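PDB 5HR4: MmeI, which is a Type IIL restriction-modification enzyme that binds DNA and probably methylates adenine at N6 using S-adenosylmethionine. Local coordinates for residues Arg641-Thr647 / Phe736-Gln741; Ile749-Glu755 / Leu805-Tyr811. One frame throughout, in Å; residues are numbered along the deposited sequence.

How the interactions relate
Interactions 1 and 2 both lie in the target recognition domain and both bury most of their residues against protein and DNA. Their centres are 19 Å apart and they do not touch each other, yet each reaches the same antiparallel sheet, through strand 641-642 in one case and strand 746-750 in the other. Interaction 1 is the more peripheral, about 31 Å from the centre of the chain against about 19 Å for interaction 2. The chemistry differs too: 641-647/736-741 is held by a bulged single bridge and a side-chain amide, whereas 749-755/805-811 combines two beta bridges with a salt-bridge network and two bridging waters.

Interaction 1 of 2, residues Arg641-Thr647 / Phe736-Gln741; sequences RYGNKPT and FFYISQ. With nucleotides of chain B; nucleotides of chain C.
A classic beta bulge in the target recognition domain joins 641-647 to 736-741: Phe-737 and Tyr-738 both face Lys-645, and the antiparallel pairing is a single bridge. Tyr-738 N donates to Lys-645 O over 3.0 Å in a nearly straight bond (167°), and Lys-645 N returns a bond of 2.9 Å to Tyr-738 O. Next to this bridge the carboxamide of Asn-644 continues the pairing. Its OD1 accepts from two successive backbone amides, Ser-740 N at 2.8 Å and Gln-741 N at 2.8 Å. The Gln-741 donor lies in the plane of the carboxamide, while the Ser-740 donor is tilted 19° out of it. ND2 completes the grip with weak bonds to Gln-741 OE1 and Ser-771 O. With a leucine in place of Asn-644, the amides of Ser-740 and Gln-741 would probably be left without their shared acceptor in a buried contact. Ser-740 OG meanwhile donates to Tyr-642 O, tying the same corner to strand 641-642.

At the other end, Pro-646 CB sits over the centre of the Phe-736 ring, 3.9 Å from its centroid, and Asn-644 CB meets that ring at its edge. Trp-692 packs edge-to-face with Phe-736.

Several side chains turn to DNA. Lys-645, with CG anti to its own amide nitrogen (chi1 171°) and the chain extended beyond, runs beside Phe-737. Its NZ bonds to O4 of DT3 of chain B at 3.0 Å and also to N7 of a guanine base. The Phe-737 ring turns its edge to that same O4. Tyr-738 OH donates to OP2 of DA2 of chain B at 2.5 Å, the phosphate oxygen lying in the ring plane, and Arg-641 NH1 adds a weak bond to this OP2.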
loop_
_atom_site.group_PDB
_atom_site.type_symbol
_atom_site.label_atom_id
_atom_site.label_comp_id
_atom_site.label_asym_id
_atom_site.label_seq_id
_atom_site.Cartn_x
_atom_site.Cartn_y
_atom_site.Cartn_z
ATOM N N ARG A 641 -11.595 -20.893 20.500
ATOM C CA ARG A 641 -12.748 -20.014 20.461
ATOM C C ARG A 641 -12.320 -18.552 20.413
ATOM O O ARG A 641 -11.239 -18.181 20.879
ATOM C CB ARG A 641 -13.644 -20.269 21.673
ATOM C CG ARG A 641 -14.082 -21.712 21.778
ATOM C CD ARG A 641 -15.381 -21.921 21.040
ATOM N NE ARG A 641 -16.430 -21.207 21.757
ATOM C CZ ARG A 641 -17.665 -21.022 21.320
ATOM N NH1 ARG A 641 -18.043 -21.499 20.143
ATOM N NH2 ARG A 641 -18.514 -20.354 22.075
ATOM N N TYR A 642 -13.204 -17.727 19.850
ATOM C CA TYR A 642 -13.001 -16.291 19.695
ATOM C C TYR A 642 -13.550 -15.560 20.920
ATOM O O TYR A 642 -14.631 -15.892 21.421
ATOM C CB TYR A 642 -13.708 -15.826 18.412
ATOM C CG TYR A 642 -13.414 -14.413 17.926
ATOM C CD1 TYR A 642 -12.111 -13.996 17.706
ATOM C CD2 TYR A 642 -14.441 -13.516 17.644
ATOM C CE1 TYR A 642 -11.826 -12.724 17.249
ATOM C CE2 TYR A 642 -14.166 -12.233 17.192
ATOM C CZ TYR A 642 -12.852 -11.843 16.988
ATOM O OH TYR A 642 -12.530 -10.572 16.521
ATOM N N GLY A 643 -12.810 -14.562 21.398
ATOM C CA GLY A 643 -13.240 -13.801 22.560
ATOM C C GLY A 643 -14.553 -13.059 22.323
ATOM O O GLY A 643 -15.018 -12.882 21.193
ATOM N N ASN A 644 -15.157 -12.612 23.436
ATOM C CA ASN A 644 -16.440 -11.914 23.391
ATOM C C ASN A 644 -16.277 -10.518 22.801
ATOM O O ASN A 644 -15.399 -9.759 23.217
ATOM C CB ASN A 644 -17.058 -11.798 24.793
ATOM C CG ASN A 644 -16.778 -13.004 25.669
ATOM O OD1 ASN A 644 -17.490 -14.011 25.624
ATOM N ND2 ASN A 644 -15.736 -12.901 26.484
ATOM N N LYS A 645 -17.160 -10.163 21.862
ATOM C CA LYS A 645 -17.123 -8.894 21.144
ATOM C C LYS A 645 -18.253 -8.002 21.630
ATOM O O LYS A 645 -19.430 -8.380 21.511
ATOM C CB LYS A 645 -17.241 -9.143 19.641
ATOM C CG LYS A 645 -17.433 -7.926 18.787
ATOM C CD LYS A 645 -17.346 -8.301 17.299
ATOM C CE LYS A 645 -17.915 -7.170 16.424
ATOM N NZ LYS A 645 -17.892 -7.404 14.951
ATOM N N PRO A 646 -17.958 -6.831 22.188
ATOM C CA PRO A 646 -19.001 -6.069 22.900
ATOM C C PRO A 646 -19.898 -5.209 22.016
ATOM O O PRO A 646 -21.103 -5.091 22.283
ATOM C CB PRO A 646 -18.181 -5.190 23.852
ATOM C CG PRO A 646 -16.862 -5.006 23.119
ATOM C CD PRO A 646 -16.600 -6.355 22.507
ATOM N N THR A 647 -19.314 -4.598 20.986
ATOM C CA THR A 647 -19.955 -3.558 20.178
ATOM C C THR A 647 -20.769 -2.602 21.040
ATOM O O THR A 647 -21.991 -2.529 20.938
ATOM C CB THR A 647 -20.841 -4.155 19.092
ATOM O OG1 THR A 647 -20.156 -5.233 18.439
ATOM C CG2 THR A 647 -21.164 -3.090 18.058
ATOM N N PHE A 736 -23.447 -8.646 25.305
ATOM C CA PHE A 736 -22.434 -8.396 24.294
ATOM C C PHE A 736 -22.963 -8.847 22.938
ATOM O O PHE A 736 -23.812 -9.739 22.846
ATOM C CB PHE A 736 -21.121 -9.140 24.626
ATOM C CG PHE A 736 -20.212 -8.428 25.616
ATOM C CD1 PHE A 736 -20.701 -7.484 26.504
ATOM C CD2 PHE A 736 -18.851 -8.725 25.655
ATOM C CE1 PHE A 736 -19.859 -6.847 27.412
ATOM C CE2 PHE A 736 -17.994 -8.091 26.566
ATOM C CZ PHE A 736 -18.505 -7.145 27.439
ATOM N N PHE A 737 -22.447 -8.222 21.880
ATOM C CA PHE A 737 -22.843 -8.589 20.526
ATOM C C PHE A 737 -22.535 -10.051 20.219
ATOM O O PHE A 737 -23.392 -10.779 19.713
ATOM C CB PHE A 737 -22.155 -7.666 19.532
ATOM C CG PHE A 737 -22.313 -8.087 18.112
ATOM C CD1 PHE A 737 -21.311 -8.792 17.476
ATOM C CD2 PHE A 737 -23.451 -7.749 17.397
ATOM C CE1 PHE A 737 -21.445 -9.167 16.158
ATOM C CE2 PHE A 737 -23.599 -8.127 16.061
ATOM C CZ PHE A 737 -22.595 -8.831 15.443
ATOM N N TYR A 738 -21.302 -10.497 20.460
ATOM C CA TYR A 738 -20.981 -11.915 20.386
ATOM C C TYR A 738 -20.465 -12.366 21.742
ATOM O O TYR A 738 -19.599 -11.708 22.326
ATOM C CB TYR A 738 -19.958 -12.215 19.296
ATOM C CG TYR A 738 -19.561 -13.680 19.207
ATOM C CD1 TYR A 738 -20.478 -14.645 18.808
ATOM C CD2 TYR A 738 -18.258 -14.095 19.514
ATOM C CE1 TYR A 738 -20.119 -15.988 18.718
ATOM C CE2 TYR A 738 -17.879 -15.443 19.429
ATOM C CZ TYR A 738 -18.814 -16.377 19.023
ATOM O OH TYR A 738 -18.472 -17.706 18.940
ATOM N N ILE A 739 -21.019 -13.466 22.247
ATOM C CA ILE A 739 -20.705 -13.995 23.569
ATOM C C ILE A 739 -20.170 -15.406 23.389
ATOM O O ILE A 739 -20.783 -16.230 22.697
ATOM C CB ILE A 739 -21.929 -13.989 24.512
ATOM C CG1 ILE A 739 -22.343 -12.562 24.879
ATOM C CG2 ILE A 739 -21.627 -14.735 25.788
ATOM C CD1 ILE A 739 -23.366 -12.494 26.008
ATOM N N SER A 740 -19.018 -15.676 23.995
ATOM C CA SER A 740 -18.389 -16.979 23.912
ATOM C C SER A 740 -17.917 -17.499 25.252
ATOM O O SER A 740 -17.576 -18.682 25.335
ATOM C CB SER A 740 -17.189 -16.936 22.957
ATOM O OG SER A 740 -16.296 -15.907 23.340
ATOM N N GLN A 741 -17.893 -16.661 26.297
ATOM C CA GLN A 741 -17.411 -16.962 27.642
ATOM C C GLN A 741 -17.604 -18.424 28.018
ATOM O O GLN A 741 -18.713 -18.954 27.904
ATOM C CB GLN A 741 -18.121 -16.073 28.665
ATOM C CG GLN A 741 -17.546 -16.136 30.060
ATOM C CD GLN A 741 -16.097 -15.713 30.090
ATOM O OE1 GLN A 741 -15.613 -15.070 29.158
ATOM N NE2 GLN A 741 -15.387 -16.083 31.153
ATOM P P DT B 3 -14.582 -18.356 14.896
ATOM O OP1 DT B 3 -13.639 -18.803 13.841
ATOM O OP2 DT B 3 -14.788 -19.295 16.016
ATOM O "O5'" DT B 3 -14.180 -16.889 15.446
ATOM C "C5'" DT B 3 -13.270 -16.017 14.725
ATOM C "C4'" DT B 3 -13.770 -15.670 13.335
ATOM O "O4'" DT B 3 -15.069 -15.000 13.409
ATOM C "C3'" DT B 3 -12.860 -14.711 12.555
ATOM O "O3'" DT B 3 -12.865 -15.053 11.176
ATOM C "C2'" DT B 3 -13.561 -13.369 12.770
ATOM C "C1'" DT B 3 -15.000 -13.815 12.638
ATOM N N1 DT B 3 -15.984 -12.848 13.154
ATOM C C2 DT B 3 -16.471 -11.869 12.319
ATOM O O2 DT B 3 -16.114 -11.738 11.168
ATOM N N3 DT B 3 -17.394 -11.035 12.889
ATOM C C4 DT B 3 -17.891 -11.093 14.183
ATOM O O4 DT B 3 -18.725 -10.295 14.605
ATOM C C5 DT B 3 -17.348 -12.149 15.002
ATOM C C7 DT B 3 -17.791 -12.303 16.423
ATOM C C6 DT B 3 -16.433 -12.969 14.452
ATOM P P DA B 2 -20.405 -20.122 17.395
ATOM O OP1 DA B 2 -20.318 -21.568 17.082
ATOM O OP2 DA B 2 -20.013 -19.667 18.751
ATOM O "O5'" DA B 2 -19.545 -19.215 16.364
ATOM C "C5'" DA B 2 -19.290 -19.665 15.016
ATOM C "C4'" DA B 2 -18.370 -18.704 14.250
ATOM O "O4'" DA B 2 -19.126 -17.590 13.702
ATOM C "C3'" DA B 2 -17.209 -18.073 15.045
ATOM O "O3'" DA B 2 -16.031 -18.113 14.239
ATOM C "C2'" DA B 2 -17.689 -16.630 15.238
ATOM C "C1'" DA B 2 -18.374 -16.417 13.903
ATOM N N9 DA B 2 -19.255 -15.247 13.817
ATOM C C8 DA B 2 -20.106 -14.756 14.773
ATOM N N7 DA B 2 -20.769 -13.690 14.385
ATOM C C5 DA B 2 -20.328 -13.478 13.080
ATOM C C6 DA B 2 -20.643 -12.504 12.097
ATOM N N6 DA B 2 -21.518 -11.518 12.283
ATOM N N1 DA B 2 -20.018 -12.588 10.909
ATOM C C2 DA B 2 -19.140 -13.567 10.715
ATOM N N3 DA B 2 -18.767 -14.529 11.548
ATOM C C4 DA B 2 -19.402 -14.426 12.723
ATOM P P DG C 9 -16.785 -0.907 19.643
ATOM O OP1 DG C 9 -17.422 0.372 19.998
ATOM O OP2 DG C 9 -16.849 -2.146 20.450
ATOM O "O5'" DG C 9 -17.205 -1.297 18.158
ATOM C "C5'" DG C 9 -17.304 -0.298 17.197
ATOM C "C4'" DG C 9 -17.325 -0.904 15.820
ATOM O "O4'" DG C 9 -16.165 -1.762 15.628
ATOM C "C3'" DG C 9 -18.523 -1.797 15.527
ATOM O "O3'" DG C 9 -18.793 -1.696 14.162
ATOM C "C2'" DG C 9 -17.975 -3.174 15.847
ATOM C "C1'" DG C 9 -16.625 -3.018 15.197
ATOM N N9 DG C 9 -15.671 -4.034 15.565
ATOM C C8 DG C 9 -15.568 -4.711 16.763
ATOM N N7 DG C 9 -14.621 -5.590 16.769
ATOM C C5 DG C 9 -14.052 -5.474 15.492
ATOM C C6 DG C 9 -12.964 -6.157 14.895
ATOM O O6 DG C 9 -12.255 -7.044 15.379
ATOM N N1 DG C 9 -12.747 -5.726 13.589
ATOM C C2 DG C 9 -13.470 -4.746 12.955
ATOM N N2 DG C 9 -13.120 -4.443 11.705
ATOM N N3 DG C 9 -14.467 -4.112 13.501
ATOM C C4 DG C 9 -14.700 -4.521 14.761
#

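Interaction 2 of 2, residues Ile749-Glu755 / Leu805-Tyr811. With nucleotides of chain C; nucleotides of chain B.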
loop_
_atom_site.group_PDB
_atom_site.type_symbol
_atom_site.label_atom_id
_atom_site.label_comp_id
_atom_site.label_asym_id
_atom_site.label_seq_id
_atom_site.Cartn_x
_atom_site.Cartn_y
_atom_site.Cartn_z
ATOM N N ILE A 749 -4.858 -16.444 24.229
ATOM C CA ILE A 749 -3.859 -16.082 23.226
ATOM C C ILE A 749 -4.189 -14.691 22.696
ATOM O O ILE A 749 -5.258 -14.495 22.114
ATOM C CB ILE A 749 -3.807 -17.078 22.056
ATOM C CG1 ILE A 749 -3.663 -18.526 22.545
ATOM C CG2 ILE A 749 -2.684 -16.686 21.103
ATOM C CD1 ILE A 749 -4.989 -19.225 22.887
ATOM N N PRO A 750 -3.321 -13.698 22.863
ATOM C CA PRO A 750 -3.608 -12.364 22.318
ATOM C C PRO A 750 -3.680 -12.371 20.798
ATOM O O PRO A 750 -2.950 -13.100 20.122
ATOM C CB PRO A 750 -2.424 -11.524 22.810
ATOM C CG PRO A 750 -2.008 -12.202 24.078
ATOM C CD PRO A 750 -2.188 -13.674 23.797
ATOM N N GLU A 751 -4.544 -11.508 20.252
ATOM C CA GLU A 751 -4.776 -11.546 18.814
ATOM C C GLU A 751 -3.706 -10.779 18.037
ATOM O O GLU A 751 -3.154 -11.298 17.064
ATOM C CB GLU A 751 -6.165 -11.005 18.496
ATOM C CG GLU A 751 -6.628 -11.281 17.072
ATOM C CD GLU A 751 -7.101 -10.026 16.372
ATOM O OE1 GLU A 751 -6.545 -8.939 16.665
ATOM O OE2 GLU A 751 -8.025 -10.127 15.538
ATOM N N THR A 752 -3.380 -9.560 18.463
ATOM C CA THR A 752 -2.510 -8.655 17.719
ATOM C C THR A 752 -1.400 -8.180 18.644
ATOM O O THR A 752 -1.688 -7.582 19.686
ATOM C CB THR A 752 -3.326 -7.477 17.190
ATOM O OG1 THR A 752 -4.429 -7.993 16.435
ATOM C CG2 THR A 752 -2.511 -6.558 16.315
ATOM N N SER A 753 -0.137 -8.436 18.271
ATOM C CA SER A 753 0.970 -8.266 19.218
ATOM C C SER A 753 2.306 -8.214 18.485
ATOM O O SER A 753 2.452 -8.741 17.378
ATOM C CB SER A 753 1.001 -9.386 20.255
ATOM O OG SER A 753 1.167 -10.646 19.625
ATOM N N SER A 754 3.294 -7.621 19.164
ATOM C CA SER A 754 4.530 -7.150 18.533
ATOM C C SER A 754 5.321 -8.266 17.856
ATOM O O SER A 754 5.558 -9.326 18.434
ATOM C CB SER A 754 5.408 -6.463 19.583
ATOM O OG SER A 754 6.563 -5.887 18.990
ATOM N N GLU A 755 5.758 -8.013 16.627
ATOM C CA GLU A 755 6.550 -9.030 15.948
ATOM C C GLU A 755 7.956 -9.154 16.521
ATOM O O GLU A 755 8.641 -10.133 16.208
ATOM C CB GLU A 755 6.605 -8.754 14.435
ATOM C CG GLU A 755 7.302 -7.460 13.993
ATOM C CD GLU A 755 6.511 -6.179 14.287
ATOM O OE1 GLU A 755 5.613 -6.186 15.158
ATOM O OE2 GLU A 755 6.807 -5.147 13.654
ATOM N N LEU A 805 -0.934 -7.231 10.915
ATOM C CA LEU A 805 -1.357 -5.833 10.936
ATOM C C LEU A 805 -0.114 -4.974 10.738
ATOM O O LEU A 805 0.696 -4.843 11.662
ATOM C CB LEU A 805 -2.040 -5.490 12.257
ATOM C CG LEU A 805 -2.924 -4.238 12.337
ATOM C CD1 LEU A 805 -3.466 -4.101 13.758
ATOM C CD2 LEU A 805 -2.208 -2.965 11.932
ATOM N N GLU A 806 -0.005 -4.324 9.570
ATOM C CA GLU A 806 1.290 -3.887 9.055
ATOM C C GLU A 806 2.202 -5.097 9.170
ATOM O O GLU A 806 2.232 -5.945 8.275
ATOM C CB GLU A 806 1.869 -2.672 9.809
ATOM C CG GLU A 806 1.437 -1.291 9.274
ATOM C CD GLU A 806 2.232 -0.091 9.855
ATOM O OE1 GLU A 806 2.742 -0.170 11.007
ATOM O OE2 GLU A 806 2.328 0.949 9.145
ATOM N N SER A 807 2.888 -5.235 10.300
ATOM C CA SER A 807 3.799 -6.345 10.505
ATOM C C SER A 807 3.642 -7.045 11.848
ATOM O O SER A 807 4.276 -8.087 12.044
ATOM C CB SER A 807 5.255 -5.869 10.339
ATOM O OG SER A 807 5.642 -5.836 8.957
ATOM N N ARG A 808 2.823 -6.527 12.774
ATOM C CA ARG A 808 2.642 -7.236 14.036
ATOM C C ARG A 808 2.006 -8.593 13.776
ATOM O O ARG A 808 1.254 -8.773 12.817
ATOM C CB ARG A 808 1.775 -6.453 15.022
ATOM C CG ARG A 808 1.731 -5.005 14.798
ATOM C CD ARG A 808 2.854 -4.264 15.413
ATOM N NE ARG A 808 2.939 -3.002 14.698
ATOM C CZ ARG A 808 3.626 -2.848 13.572
ATOM N NH1 ARG A 808 4.310 -3.879 13.082
ATOM N NH2 ARG A 808 3.646 -1.670 12.952
ATOM N N TYR A 809 2.346 -9.569 14.619
ATOM C CA TYR A 809 1.650 -10.840 14.562
ATOM C C TYR A 809 0.153 -10.574 14.648
ATOM O O TYR A 809 -0.290 -9.692 15.387
ATOM C CB TYR A 809 2.093 -11.751 15.708
ATOM C CG TYR A 809 3.574 -11.992 15.809
ATOM C CD1 TYR A 809 4.377 -11.984 14.674
ATOM C CD2 TYR A 809 4.178 -12.226 17.042
ATOM C CE1 TYR A 809 5.736 -12.192 14.751
ATOM C CE2 TYR A 809 5.539 -12.442 17.133
ATOM C CZ TYR A 809 6.323 -12.429 15.979
ATOM O OH TYR A 809 7.686 -12.645 16.051
ATOM N N ARG A 810 -0.626 -11.309 13.859
ATOM C CA ARG A 810 -2.075 -11.376 14.045
ATOM C C ARG A 810 -2.449 -12.844 14.109
ATOM O O ARG A 810 -2.296 -13.568 13.122
ATOM C CB ARG A 810 -2.859 -10.679 12.932
ATOM C CG ARG A 810 -4.354 -10.762 13.196
ATOM C CD ARG A 810 -5.216 -10.181 12.086
ATOM N NE ARG A 810 -4.941 -8.775 11.895
ATOM C CZ ARG A 810 -4.558 -8.267 10.734
ATOM N NH1 ARG A 810 -4.451 -9.073 9.687
ATOM N NH2 ARG A 810 -4.313 -6.962 10.613
ATOM N N TYR A 811 -2.932 -13.284 15.258
ATOM C CA TYR A 811 -3.293 -14.678 15.379
ATOM C C TYR A 811 -4.696 -14.878 14.846
ATOM O O TYR A 811 -5.498 -13.944 14.793
ATOM C CB TYR A 811 -3.202 -15.130 16.839
ATOM C CG TYR A 811 -3.090 -16.627 16.979
ATOM C CD1 TYR A 811 -4.221 -17.423 16.980
ATOM C CD2 TYR A 811 -1.845 -17.252 17.099
ATOM C CE1 TYR A 811 -4.126 -18.804 17.095
ATOM C CE2 TYR A 811 -1.738 -18.642 17.208
ATOM C CZ TYR A 811 -2.881 -19.407 17.206
ATOM O OH TYR A 811 -2.818 -20.775 17.307
ATOM P P DG C 6 1.664 -4.951 22.310
ATOM O OP1 DG C 6 1.880 -4.308 23.627
ATOM O OP2 DG C 6 2.383 -6.206 21.948
ATOM O "O5'" DG C 6 0.115 -5.235 21.952
ATOM C "C5'" DG C 6 -0.905 -4.895 22.822
ATOM C "C4'" DG C 6 -2.016 -4.139 22.104
ATOM O "O4'" DG C 6 -1.492 -3.257 21.099
ATOM C "C3'" DG C 6 -3.102 -4.975 21.429
ATOM O "O3'" DG C 6 -4.303 -4.426 21.830
ATOM C "C2'" DG C 6 -2.879 -4.730 19.945
ATOM C "C1'" DG C 6 -2.306 -3.321 19.949
ATOM N N9 DG C 6 -1.429 -3.059 18.826
ATOM C C8 DG C 6 -0.131 -3.496 18.706
ATOM N N7 DG C 6 0.443 -3.108 17.613
ATOM C C5 DG C 6 -0.528 -2.359 16.959
ATOM C C6 DG C 6 -0.466 -1.680 15.728
ATOM O O6 DG C 6 0.482 -1.613 14.945
ATOM N N1 DG C 6 -1.660 -1.044 15.422
ATOM C C2 DG C 6 -2.782 -1.052 16.218
ATOM N N2 DG C 6 -3.836 -0.369 15.751
ATOM N N3 DG C 6 -2.856 -1.684 17.389
ATOM C C4 DG C 6 -1.694 -2.320 17.692
ATOM P P DC B 5 -6.036 -11.766 8.099
ATOM O OP1 DC B 5 -5.415 -12.242 6.837
ATOM O OP2 DC B 5 -5.336 -11.799 9.395
ATOM O "O5'" DC B 5 -6.415 -10.239 7.892
ATOM C "C5'" DC B 5 -7.215 -9.851 6.816
ATOM C "C4'" DC B 5 -7.855 -8.530 7.146
ATOM O "O4'" DC B 5 -8.689 -8.676 8.298
ATOM C "C3'" DC B 5 -6.881 -7.458 7.574
ATOM O "O3'" DC B 5 -6.331 -6.855 6.439
ATOM C "C2'" DC B 5 -7.771 -6.489 8.366
ATOM C "C1'" DC B 5 -8.941 -7.384 8.801
ATOM N N1 DC B 5 -9.119 -7.494 10.242
ATOM C C2 DC B 5 -10.273 -6.966 10.822
ATOM O O2 DC B 5 -11.084 -6.386 10.101
ATOM N N3 DC B 5 -10.458 -7.089 12.157
ATOM C C4 DC B 5 -9.535 -7.724 12.894
ATOM N N4 DC B 5 -9.746 -7.836 14.215
ATOM C C5 DC B 5 -8.354 -8.273 12.306
ATOM C C6 DC B 5 -8.198 -8.143 10.988
ATOM P P DC B 8 -3.738 4.857 6.289
ATOM O OP1 DC B 8 -4.877 5.654 5.807
ATOM O OP2 DC B 8 -2.468 5.567 6.553
ATOM O "O5'" DC B 8 -4.142 4.062 7.613
ATOM C "C5'" DC B 8 -4.811 2.808 7.539
ATOM C "C4'" DC B 8 -5.546 2.536 8.837
ATOM O "O4'" DC B 8 -4.813 1.560 9.642
ATOM C "C3'" DC B 8 -5.736 3.757 9.729
ATOM O "O3'" DC B 8 -7.000 3.661 10.381
ATOM C "C2'" DC B 8 -4.575 3.624 10.719
ATOM C "C1'" DC B 8 -4.517 2.108 10.908
ATOM N N1 DC B 8 -3.164 1.586 11.330
ATOM C C2 DC B 8 -3.000 0.956 12.576
ATOM O O2 DC B 8 -3.963 0.836 13.323
ATOM N N3 DC B 8 -1.783 0.490 12.923
ATOM C C4 DC B 8 -0.752 0.628 12.086
ATOM N N4 DC B 8 0.427 0.148 12.469
ATOM C C5 DC B 8 -0.894 1.260 10.812
ATOM C C6 DC B 8 -2.104 1.718 10.479
HETATM O O HOH W 1 -8.127 -12.525 14.264
HETATM O O HOH W 2 -5.240 -6.981 13.720
#
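Glu-755 and Arg-808 meet in a salt bridge, OE2 to NH1 at 2.9 Å, with carboxylate and guanidinium planes only 12° apart. CG of Glu-755 stands between the backbone N and the carbonyl carbon (chi1 64°), and a bend at chi2 follows. Arg-808 NE donates to O6 of DG6 of chain C at 2.8 Å, while its NH2 pairs with Glu-806 OE1 at 2.6 Å. That OE1 also accepts from N4 of DC8 of chain B, the base paired with DG6, at 2.8 Å. One three-residue charge network therefore contacts both bases of a G-C pair. Over the ring of Tyr-809 lies Glu-755 CA, 3.6 Å from the centroid, and the hydroxyl of this tyrosine bonds to Arg-757 O.

Behind these groups is a three-stranded antiparallel sheet, with 808-810 in the middle. Between 752-753 and 808-810, Ser-753 and Tyr-809 form a hydrogen-bonded pair, Ser-753 N to Tyr-809 O at 3.1 Å, with a weak bond in return. The non-hydrogen-bonded pair beside it, Thr-752 and Arg-810, is linked by water 2, which donates to OG1 and accepts from NE. The Arg-810 guanidinium carries Leu-805 N over one face and C6 of DC5 of chain B over the opposite one, while NH1 bonds to that nucleotide's OP2 at 2.9 Å. Glu-751 OE2 accepts from the N4 of DC5 and, through water 1, is joined to Tyr-811 O. Further out, Tyr-811 N donates to Glu-751 O at 2.7 Å, and Ile-749 CG2 lies over one face of the Tyr-811 ring in a CH-pi contact. Ser-807 OG bonds to His-581 ND1 of strand 581-588.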